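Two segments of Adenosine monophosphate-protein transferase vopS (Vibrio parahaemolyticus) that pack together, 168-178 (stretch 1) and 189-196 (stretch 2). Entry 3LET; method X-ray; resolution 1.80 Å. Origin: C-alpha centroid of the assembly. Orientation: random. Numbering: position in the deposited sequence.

Stretch 1 168-178: NVERAAAWIIN
Stretch 2 (189-196) NITSLLKE

The most unusual feature of this contact is how closely one methyl group approaches the opposing backbone: CD2 of Leu 194 lies 3.4 Å from the backbone N of Ala 173 and 3.7 Å from the backbone O of Val 169. It illustrates a general principle of helix packing: where a helix carries small residues, here Ala 172 and Ala 173, a large side chain can approach its main chain. Those two polar atoms are already paired, Ala 173 N donating to Val 169 O at 3.0 Å, so the methyl packs against a satisfied turn of helix.

Both segments, 168-178 and 189-196, are helical throughout, with phi near -60° and psi near -45° and regular i to i+4 hydrogen bonds. Their N-to-C directions differ by 137°, a splayed antiparallel arrangement, and the axes approach to 9.4 Å. The register is set by two CA pairs: Ala 173 CA to Thr 191 CA at 5.3 Å, and Val 169 CA to Lys 195 CA at 6.9 Å.

Leu 194 is a classic knob. Its CA-to-CB bond points toward the first helix and, with chi1 t and chi2 p, its side chain sits in a hole formed by Val 169, Ala 172, Ala 173 and Ile 176. Its CD2 lies 3.8 Å from Ala 172 CB, 3.9 Å from Ala 173 CB and 4.1 Å from Ile 176 CD1. One turn earlier, the CA-to-CB bond of Ile 190 (m, t) also points toward the partner helix; its CG2 meets Ile 176 CG2 at 3.7 Å and Ile 177 CG1 at 4.0 Å. Both of those isoleucines adopt m, t as well, but Ile 176 directs its CA-to-CB bond toward the other helix, whereas that of Ile 177 leaves sideways and the end of its side chain comes nearer.

Thr 191, chi1 m, lies at the shorter register pair. Its OG1 is 3.7 Å from Ala 173 CB and 3.4 Å from Ile 177 CD1; the hydroxyl is hydrogen-bonded instead to a residue just outside the segments. The CA-to-CB bond of Val 169 (chi1 t) points toward the second helix, and CG1 lies 3.7 Å from Lys 195 CG. The lysine, m, t, t, m along its chain, starts sideways but its end comes nearer, with NZ 4.2 Å from Glu 170 CG.

No hydrogen bond joins the two helices. They bury 428 Å², summed over both sides: apolar side chains, the chain of a lysine, a threonine hydroxyl and a turn of backbone make the contact.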

# COMPACT_ATOMS: atom_id res chain seq x y z
N ASN A 168 -30.78 -10.19 3.37
CA ASN A 168 -29.36 -10.27 3.65
C ASN A 168 -28.65 -8.95 3.37
O ASN A 168 -27.71 -8.59 4.08
CB ASN A 168 -28.70 -11.38 2.84
CG ASN A 168 -28.85 -12.73 3.51
OD1 ASN A 168 -29.01 -12.81 4.73
ND2 ASN A 168 -28.81 -13.79 2.74
N VAL A 169 -29.12 -8.22 2.37
CA VAL A 169 -28.50 -6.93 2.05
C VAL A 169 -28.73 -5.95 3.19
O VAL A 169 -27.82 -5.21 3.58
CB VAL A 169 -29.06 -6.32 0.73
CG1 VAL A 169 -28.51 -4.94 0.50
CG2 VAL A 169 -28.72 -7.23 -0.44
N GLU A 170 -29.93 -5.95 3.77
CA GLU A 170 -30.16 -5.05 4.90
C GLU A 170 -29.42 -5.48 6.17
O GLU A 170 -28.92 -4.62 6.94
CB GLU A 170 -31.67 -4.87 5.14
CG GLU A 170 -32.34 -4.09 4.02
CD GLU A 170 -33.85 -4.01 4.21
OE1 GLU A 170 -34.31 -3.21 5.05
OE2 GLU A 170 -34.58 -4.75 3.52
N ARG A 171 -29.30 -6.79 6.38
CA ARG A 171 -28.54 -7.30 7.51
C ARG A 171 -27.06 -6.91 7.38
O ARG A 171 -26.42 -6.50 8.36
CB ARG A 171 -28.64 -8.84 7.60
CG ARG A 171 -30.06 -9.32 7.98
CD ARG A 171 -30.16 -10.84 8.06
NE ARG A 171 -29.20 -11.37 9.03
CZ ARG A 171 -28.17 -12.15 8.73
NH1 ARG A 171 -27.95 -12.56 7.48
NH2 ARG A 171 -27.38 -12.57 9.71
N ALA A 172 -26.51 -7.05 6.18
CA ALA A 172 -25.10 -6.72 5.96
C ALA A 172 -24.90 -5.22 6.17
O ALA A 172 -23.94 -4.82 6.82
CB ALA A 172 -24.67 -7.13 4.58
N ALA A 173 -25.79 -4.40 5.63
CA ALA A 173 -25.72 -2.95 5.85
C ALA A 173 -25.73 -2.61 7.34
O ALA A 173 -24.89 -1.85 7.80
CB ALA A 173 -26.85 -2.21 5.13
N ALA A 174 -26.64 -3.20 8.10
CA ALA A 174 -26.69 -2.97 9.54
C ALA A 174 -25.40 -3.32 10.26
O ALA A 174 -25.00 -2.64 11.21
CB ALA A 174 -27.85 -3.78 10.18
N TRP A 175 -24.78 -4.41 9.82
CA TRP A 175 -23.55 -4.90 10.42
C TRP A 175 -22.44 -3.89 10.17
O TRP A 175 -21.73 -3.51 11.09
CB TRP A 175 -23.17 -6.25 9.84
CG TRP A 175 -21.82 -6.75 10.30
CD1 TRP A 175 -21.46 -7.14 11.58
CD2 TRP A 175 -20.69 -6.95 9.48
NE1 TRP A 175 -20.14 -7.56 11.58
CE2 TRP A 175 -19.65 -7.46 10.31
CE3 TRP A 175 -20.44 -6.76 8.11
CZ2 TRP A 175 -18.39 -7.75 9.81
CZ3 TRP A 175 -19.18 -7.06 7.63
CH2 TRP A 175 -18.18 -7.54 8.47
N ILE A 176 -22.32 -3.46 8.92
CA ILE A 176 -21.27 -2.49 8.58
C ILE A 176 -21.50 -1.18 9.35
O ILE A 176 -20.59 -0.61 9.95
CB ILE A 176 -21.23 -2.21 7.06
CG1 ILE A 176 -20.97 -3.51 6.27
CG2 ILE A 176 -20.12 -1.19 6.73
CD1 ILE A 176 -21.24 -3.38 4.77
N ILE A 177 -22.74 -0.70 9.32
CA ILE A 177 -23.11 0.57 9.93
C ILE A 177 -22.79 0.54 11.41
O ILE A 177 -22.23 1.49 11.95
CB ILE A 177 -24.61 0.89 9.71
CG1 ILE A 177 -24.83 1.32 8.25
CG2 ILE A 177 -25.10 2.01 10.67
CD1 ILE A 177 -26.33 1.29 7.78
N ASN A 178 -23.10 -0.58 12.06
CA ASN A 178 -22.87 -0.72 13.50
C ASN A 178 -21.39 -0.77 13.86
O ASN A 178 -20.95 -0.16 14.84
CB ASN A 178 -23.54 -1.98 14.02
CG ASN A 178 -23.40 -2.13 15.51
OD1 ASN A 178 -24.04 -1.41 16.27
ND2 ASN A 178 -22.55 -3.04 15.94
N ASN A 189 -25.21 6.29 3.04
CA ASN A 189 -24.24 6.11 1.95
C ASN A 189 -23.71 4.67 1.97
O ASN A 189 -23.58 4.02 0.93
CB ASN A 189 -23.07 7.09 2.12
CG ASN A 189 -22.06 7.01 0.98
OD1 ASN A 189 -22.42 7.04 -0.19
ND2 ASN A 189 -20.78 6.95 1.33
N ILE A 190 -23.38 4.18 3.16
CA ILE A 190 -22.93 2.78 3.30
C ILE A 190 -23.98 1.83 2.71
O ILE A 190 -23.65 0.92 1.95
CB ILE A 190 -22.70 2.44 4.78
CG1 ILE A 190 -21.44 3.17 5.28
CG2 ILE A 190 -22.58 0.92 4.96
CD1 ILE A 190 -21.29 3.23 6.82
N THR A 191 -25.25 2.03 3.07
CA THR A 191 -26.32 1.20 2.54
C THR A 191 -26.46 1.30 1.01
O THR A 191 -26.56 0.28 0.31
CB THR A 191 -27.66 1.58 3.16
OG1 THR A 191 -27.56 1.41 4.58
CG2 THR A 191 -28.77 0.67 2.60
N SER A 192 -26.44 2.52 0.46
CA SER A 192 -26.54 2.68 -1.00
C SER A 192 -25.38 2.02 -1.73
O SER A 192 -25.59 1.37 -2.75
CB SER A 192 -26.57 4.16 -1.41
OG SER A 192 -27.54 4.88 -0.67
N LEU A 193 -24.17 2.20 -1.21
CA LEU A 193 -22.99 1.63 -1.88
C LEU A 193 -23.03 0.12 -1.84
O LEU A 193 -22.65 -0.56 -2.78
CB LEU A 193 -21.67 2.15 -1.26
CG LEU A 193 -21.29 3.59 -1.63
CD1 LEU A 193 -20.11 4.09 -0.78
CD2 LEU A 193 -20.95 3.70 -3.12
N LEU A 194 -23.53 -0.43 -0.75
CA LEU A 194 -23.56 -1.87 -0.62
C LEU A 194 -24.54 -2.45 -1.66
O LEU A 194 -24.25 -3.45 -2.34
CB LEU A 194 -23.99 -2.26 0.78
CG LEU A 194 -24.10 -3.77 1.03
CD1 LEU A 194 -22.78 -4.51 0.76
CD2 LEU A 194 -24.55 -3.97 2.48
N LYS A 195 -25.71 -1.84 -1.78
CA LYS A 195 -26.69 -2.31 -2.76
C LYS A 195 -26.12 -2.18 -4.16
O LYS A 195 -26.30 -3.06 -5.02
CB LYS A 195 -27.98 -1.49 -2.67
CG LYS A 195 -28.75 -1.72 -1.37
CD LYS A 195 -30.09 -0.98 -1.43
CE LYS A 195 -30.63 -0.65 -0.07
NZ LYS A 195 -31.10 -1.85 0.65
N GLU A 196 -25.49 -1.05 -4.40
CA GLU A 196 -24.88 -0.79 -5.71
C GLU A 196 -23.82 -1.84 -6.10
O GLU A 196 -23.87 -2.40 -7.20
CB GLU A 196 -24.28 0.63 -5.72
CG GLU A 196 -23.70 1.02 -7.07
CD GLU A 196 -23.17 2.45 -7.09
OE1 GLU A 196 -23.55 3.26 -6.22
OE2 GLU A 196 -22.37 2.77 -7.98